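Local coordinates for 5,10-methylenetetrahydromethanopterin reductase (Methanopyrus kandleri, PDB 1EZW), which catalyses the reversible, coenzyme F420-dependent reduction of methylene-tetrahydromethanopterin to methyl-tetrahydromethanopterin, a step of methanogenesis from carbon dioxide, at residues A[91-96]-A[169-174]; A[75-80]-A[136-141]. All blocks are in the same frame, centred on the assembly; numbering follows the deposited sequence.

Interaction 1: A[91-96]-A[169-174]; sequences AIIGMG and SDIPFY
Ile93 and Tyr174 lie at the middle of a short parallel ladder that joins 91-96 to 169-174 by three backbone hydrogen bonds. Ile93 N donates to Pro172 O (3.0 Å), Tyr174 N to Ile93 O (2.8 Å) and Met95 N to Tyr174 O (2.8 Å). Ile93 O also has Tyr174 CB 3.3 Å away, and Gly94 CA makes a CH···O contact with Tyr174 O. These are neighbouring strands of the (β/α)8 (TIM) barrel, 93-95 beside 173-176, and further backbone hydrogen bonds join Ile92 to Leu61, Gly94 to Thr66 and Phe173 to Asn191. Ahead of the ladder, Ala91 O accepts from Gln167 NE2, while Ala91 N binds Asp84 OD2. Tyr174 OH is hydrogen-bonded to Asp225 OD2.

Ile93 and Phe173 project from one face of the sheet, towards helix 127-142. Phe173 CG is anti to the backbone N (chi1 -175°), and the ring beyond it lies obliquely across Ile93 and Met95, CD1 3.8 Å from Ile93 CG2 and CZ 3.8 Å from Met95 CB. An alanine in place of Phe173 would probably leave Ile93 CG2 and Met95 CB without their aromatic neighbour and open a gap beneath helix 127-142. Ile171 CG2 packs crosswise on Ile93 CG1.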
loop_
_atom_site.group_PDB
_atom_site.type_symbol
_atom_site.label_atom_id
_atom_site.label_comp_id
_atom_site.label_asym_id
_atom_site.label_seq_id
_atom_site.Cartn_x
_atom_site.Cartn_y
_atom_site.Cartn_z
ATOM N N ALA A 91 16.656 2.354 -0.019
ATOM C CA ALA A 91 17.220 1.280 -0.796
ATOM C C ALA A 91 18.671 0.956 -0.467
ATOM O O ALA A 91 19.433 1.837 -0.068
ATOM C CB ALA A 91 17.116 1.605 -2.300
ATOM N N ILE A 92 19.002 -0.300 -0.681
ATOM C CA ILE A 92 20.386 -0.796 -0.559
ATOM C C ILE A 92 20.596 -1.724 -1.749
ATOM O O ILE A 92 19.641 -2.300 -2.308
ATOM C CB ILE A 92 20.635 -1.553 0.771
ATOM C CG1 ILE A 92 19.700 -2.762 0.882
ATOM C CG2 ILE A 92 20.498 -0.580 1.936
ATOM C CD1 ILE A 92 19.681 -3.476 2.273
ATOM N N ILE A 93 21.851 -1.909 -2.169
ATOM C CA ILE A 93 22.112 -2.808 -3.289
ATOM C C ILE A 93 22.983 -3.979 -2.804
ATOM O O ILE A 93 23.984 -3.723 -2.129
ATOM C CB ILE A 93 22.954 -2.085 -4.373
ATOM C CG1 ILE A 93 22.180 -0.903 -4.946
ATOM C CG2 ILE A 93 23.360 -3.098 -5.471
ATOM C CD1 ILE A 93 23.084 0.098 -5.712
ATOM N N GLY A 94 22.588 -5.216 -3.134
ATOM C CA GLY A 94 23.380 -6.414 -2.854
ATOM C C GLY A 94 23.743 -6.949 -4.243
ATOM O O GLY A 94 22.862 -7.317 -4.992
ATOM N N MET A 95 25.029 -7.008 -4.611
ATOM C CA MET A 95 25.384 -7.451 -5.959
ATOM C C MET A 95 26.394 -8.594 -5.880
ATOM O O MET A 95 27.365 -8.501 -5.156
ATOM C CB MET A 95 26.021 -6.257 -6.696
ATOM C CG MET A 95 26.470 -6.563 -8.114
ATOM S SD MET A 95 25.108 -6.951 -9.238
ATOM C CE MET A 95 24.244 -5.401 -9.236
ATOM N N GLY A 96 26.141 -9.661 -6.602
ATOM C CA GLY A 96 27.052 -10.798 -6.631
ATOM C C GLY A 96 27.235 -11.273 -8.053
ATOM O O GLY A 96 26.725 -10.680 -8.991
ATOM N N SER A 169 23.789 8.868 -5.013
ATOM C CA SER A 169 24.920 7.982 -4.811
ATOM C C SER A 169 25.173 7.562 -3.357
ATOM O O SER A 169 26.095 6.786 -3.101
ATOM C CB SER A 169 26.189 8.583 -5.432
ATOM O OG SER A 169 26.465 9.823 -4.840
ATOM N N ASP A 170 24.364 8.048 -2.413
ATOM C CA ASP A 170 24.493 7.634 -1.005
ATOM C C ASP A 170 23.905 6.220 -0.816
ATOM O O ASP A 170 24.045 5.627 0.264
ATOM C CB ASP A 170 23.783 8.598 -0.053
ATOM C CG ASP A 170 24.559 9.880 0.165
ATOM O OD1 ASP A 170 24.012 10.801 0.810
ATOM O OD2 ASP A 170 25.716 9.952 -0.298
ATOM N N ILE A 171 23.213 5.684 -1.838
ATOM C CA ILE A 171 22.707 4.306 -1.702
ATOM C C ILE A 171 23.898 3.387 -1.493
ATOM O O ILE A 171 24.867 3.434 -2.255
ATOM C CB ILE A 171 21.944 3.850 -2.989
ATOM C CG1 ILE A 171 20.691 4.705 -3.125
ATOM C CG2 ILE A 171 21.572 2.356 -2.890
ATOM C CD1 ILE A 171 19.809 4.321 -4.359
ATOM N N PRO A 172 23.870 2.561 -0.440
ATOM C CA PRO A 172 24.993 1.649 -0.174
ATOM C C PRO A 172 25.127 0.528 -1.169
ATOM O O PRO A 172 24.142 -0.056 -1.599
ATOM C CB PRO A 172 24.700 1.091 1.217
ATOM C CG PRO A 172 23.667 2.000 1.812
ATOM C CD PRO A 172 22.831 2.450 0.595
ATOM N N PHE A 173 26.376 0.209 -1.515
ATOM C CA PHE A 173 26.656 -0.858 -2.436
ATOM C C PHE A 173 27.312 -2.005 -1.692
ATOM O O PHE A 173 28.441 -1.877 -1.217
ATOM C CB PHE A 173 27.632 -0.376 -3.536
ATOM C CG PHE A 173 27.889 -1.394 -4.608
ATOM C CD1 PHE A 173 26.913 -1.690 -5.584
ATOM C CD2 PHE A 173 29.117 -2.059 -4.670
ATOM C CE1 PHE A 173 27.154 -2.618 -6.594
ATOM C CE2 PHE A 173 29.363 -2.997 -5.684
ATOM C CZ PHE A 173 28.399 -3.284 -6.647
ATOM N N TYR A 174 26.608 -3.118 -1.557
ATOM C CA TYR A 174 27.182 -4.290 -0.896
ATOM C C TYR A 174 27.501 -5.353 -1.932
ATOM O O TYR A 174 26.727 -5.592 -2.851
ATOM C CB TYR A 174 26.157 -4.902 0.101
ATOM C CG TYR A 174 26.022 -4.160 1.401
ATOM C CD1 TYR A 174 25.531 -2.852 1.455
ATOM C CD2 TYR A 174 26.393 -4.773 2.601
ATOM C CE1 TYR A 174 25.410 -2.169 2.662
ATOM C CE2 TYR A 174 26.286 -4.102 3.832
ATOM C CZ TYR A 174 25.792 -2.792 3.854
ATOM O OH TYR A 174 25.665 -2.043 4.989
#

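Interaction 2: A[75-80]-A[136-141]; sequences ITASNI and EVIYQY
Ala77 points its CB toward helix 127-142 and sets it on one face of the Tyr141 ring, a CH-pi contact with CB 3.8 Å from the ring centroid. The methyl is offset toward the rim on the CG side, where Ala77 CB and Tyr141 CG come within 3.4 Å. Ser78 N lies over the same face, also near the rim. Tyr141 CG is anti to its backbone N (chi1 -175°), and from there the ring extends across to helix 73-86, its OH ending 3.4 Å from Ser78 CB.

The Ala77 methyl also meets Ile138, whose CA is 4.0 Å from Ala77 CB and whose CG1 is only slightly farther. The end of its chain, CD1, reaches Thr76 CG2 at 4.0 Å. The small alanine lets the backbones come close here, with Ala77 CA and Ile138 CA 4.8 Å apart.

No hydrogen bond links the two segments; their polar ends are held from elsewhere. Tyr141 OH is hydrogen-bonded to Tyr40 O of the second subunit and Ser78 OG to Asn42 O of that subunit, so the far end of the ring is fixed by a neighbouring chain. Leu74, Ala81, Val161 and Ala163 also touch Tyr141, while Ile138 extends inward to Ile93 and Met95 on strand 93-95.

The axes of the two segments approach to 8.8 Å at a crossing angle of -47°, a close pairing of two outer-layer helices that both pack on strand 93-95 of the TIM barrel, here at an interface between subunits.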
loop_
_atom_site.group_PDB
_atom_site.type_symbol
_atom_site.label_atom_id
_atom_site.label_comp_id
_atom_site.label_asym_id
_atom_site.label_seq_id
_atom_site.Cartn_x
_atom_site.Cartn_y
_atom_site.Cartn_z
ATOM N N ILE A 75 18.860 -1.503 -16.367
ATOM C CA ILE A 75 17.565 -1.934 -15.807
ATOM C C ILE A 75 17.733 -2.125 -14.273
ATOM O O ILE A 75 16.869 -1.716 -13.477
ATOM C CB ILE A 75 17.086 -3.208 -16.474
ATOM C CG1 ILE A 75 16.679 -2.885 -17.926
ATOM C CG2 ILE A 75 15.914 -3.826 -15.693
ATOM C CD1 ILE A 75 15.523 -1.874 -18.020
ATOM N N THR A 76 18.828 -2.746 -13.850
ATOM C CA THR A 76 19.053 -2.872 -12.406
ATOM C C THR A 76 19.128 -1.464 -11.777
ATOM O O THR A 76 18.539 -1.219 -10.724
ATOM C CB THR A 76 20.364 -3.666 -12.145
ATOM O OG1 THR A 76 20.176 -5.018 -12.578
ATOM C CG2 THR A 76 20.709 -3.633 -10.642
ATOM N N ALA A 77 19.844 -0.514 -12.417
ATOM C CA ALA A 77 19.926 0.845 -11.882
ATOM C C ALA A 77 18.509 1.450 -11.707
ATOM O O ALA A 77 18.193 2.057 -10.674
ATOM C CB ALA A 77 20.766 1.734 -12.813
ATOM N N SER A 78 17.707 1.355 -12.767
ATOM C CA SER A 78 16.339 1.846 -12.702
ATOM C C SER A 78 15.578 1.202 -11.523
ATOM O O SER A 78 14.889 1.930 -10.766
ATOM C CB SER A 78 15.605 1.526 -14.023
ATOM O OG SER A 78 14.227 1.932 -13.943
ATOM N N ASN A 79 15.676 -0.132 -11.373
ATOM C CA ASN A 79 15.003 -0.829 -10.248
ATOM C C ASN A 79 15.418 -0.208 -8.918
ATOM O O ASN A 79 14.567 0.133 -8.095
ATOM C CB ASN A 79 15.361 -2.306 -10.176
ATOM C CG ASN A 79 14.761 -3.088 -11.278
ATOM O OD1 ASN A 79 13.865 -2.602 -11.937
ATOM N ND2 ASN A 79 15.219 -4.332 -11.477
ATOM N N ILE A 80 16.730 -0.055 -8.719
ATOM C CA ILE A 80 17.209 0.505 -7.461
ATOM C C ILE A 80 16.745 1.933 -7.241
ATOM O O ILE A 80 16.292 2.280 -6.118
ATOM C CB ILE A 80 18.762 0.407 -7.384
ATOM C CG1 ILE A 80 19.160 -1.063 -7.459
ATOM C CG2 ILE A 80 19.281 1.165 -6.160
ATOM C CD1 ILE A 80 18.650 -1.926 -6.303
ATOM N N GLU A 136 29.792 0.914 -11.740
ATOM C CA GLU A 136 29.958 2.220 -12.382
ATOM C C GLU A 136 28.684 2.660 -13.106
ATOM O O GLU A 136 28.310 3.825 -13.042
ATOM C CB GLU A 136 31.128 2.214 -13.372
ATOM C CG GLU A 136 32.450 2.063 -12.686
ATOM C CD GLU A 136 32.696 3.151 -11.665
ATOM O OE1 GLU A 136 33.168 2.811 -10.565
ATOM O OE2 GLU A 136 32.421 4.344 -11.954
ATOM N N VAL A 137 28.034 1.741 -13.803
ATOM C CA VAL A 137 26.810 2.097 -14.509
ATOM C C VAL A 137 25.705 2.522 -13.534
ATOM O O VAL A 137 25.012 3.520 -13.750
ATOM C CB VAL A 137 26.326 0.925 -15.378
ATOM C CG1 VAL A 137 24.872 1.179 -15.877
ATOM C CG2 VAL A 137 27.291 0.752 -16.574
ATOM N N ILE A 138 25.535 1.754 -12.466
ATOM C CA ILE A 138 24.509 2.123 -11.502
ATOM C C ILE A 138 24.725 3.481 -10.899
ATOM O O ILE A 138 23.791 4.273 -10.822
ATOM C CB ILE A 138 24.420 1.051 -10.377
ATOM C CG1 ILE A 138 23.916 -0.265 -10.978
ATOM C CG2 ILE A 138 23.516 1.570 -9.238
ATOM C CD1 ILE A 138 23.926 -1.428 -9.932
ATOM N N TYR A 139 25.953 3.799 -10.469
ATOM C CA TYR A 139 26.153 5.081 -9.828
ATOM C C TYR A 139 26.126 6.248 -10.805
ATOM O O TYR A 139 25.702 7.334 -10.430
ATOM C CB TYR A 139 27.410 5.025 -8.936
ATOM C CG TYR A 139 27.016 4.256 -7.667
ATOM C CD1 TYR A 139 27.023 2.854 -7.643
ATOM C CD2 TYR A 139 26.538 4.946 -6.554
ATOM C CE1 TYR A 139 26.553 2.131 -6.517
ATOM C CE2 TYR A 139 26.060 4.244 -5.406
ATOM C CZ TYR A 139 26.073 2.848 -5.409
ATOM O OH TYR A 139 25.604 2.139 -4.325
ATOM N N GLN A 140 26.541 6.029 -12.056
ATOM C CA GLN A 140 26.358 7.103 -13.033
ATOM C C GLN A 140 24.854 7.390 -13.178
ATOM O O GLN A 140 24.449 8.553 -13.276
ATOM C CB GLN A 140 26.907 6.756 -14.415
ATOM C CG GLN A 140 28.460 6.812 -14.494
ATOM C CD GLN A 140 28.914 6.714 -15.937
ATOM O OE1 GLN A 140 28.245 7.246 -16.825
ATOM N NE2 GLN A 140 30.090 6.084 -16.177
ATOM N N TYR A 141 24.035 6.338 -13.164
ATOM C CA TYR A 141 22.573 6.467 -13.286
ATOM C C TYR A 141 22.010 7.225 -12.071
ATOM O O TYR A 141 21.203 8.144 -12.206
ATOM C CB TYR A 141 21.973 5.053 -13.379
ATOM C CG TYR A 141 20.478 5.012 -13.638
ATOM C CD1 TYR A 141 19.977 4.753 -14.905
ATOM C CD2 TYR A 141 19.571 5.246 -12.601
ATOM C CE1 TYR A 141 18.579 4.717 -15.154
ATOM C CE2 TYR A 141 18.180 5.211 -12.833
ATOM C CZ TYR A 141 17.694 4.945 -14.103
ATOM O OH TYR A 141 16.317 4.839 -14.340
#

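The two contacts are successive layers of one side of the barrel, their centres 10 Å apart: interaction 1 joins neighbouring strands and interaction 2 the helices outside them. Their segments alternate along the chain, helix 73-86 leading into strand 93-95 and helix 127-142 preceding strand 173-176. Tyr139 bridges the layers, its OH 2.6 Å from Ile171 O in a probable hydrogen bond and 3.5 Å from Ile93 CD1. Ile80 also packs on both Ile93 and Ile171. The bound magnesium ion, held at Thr56 and Ser57, lies about 13 Å from the side chain of Ala91 in interaction 1.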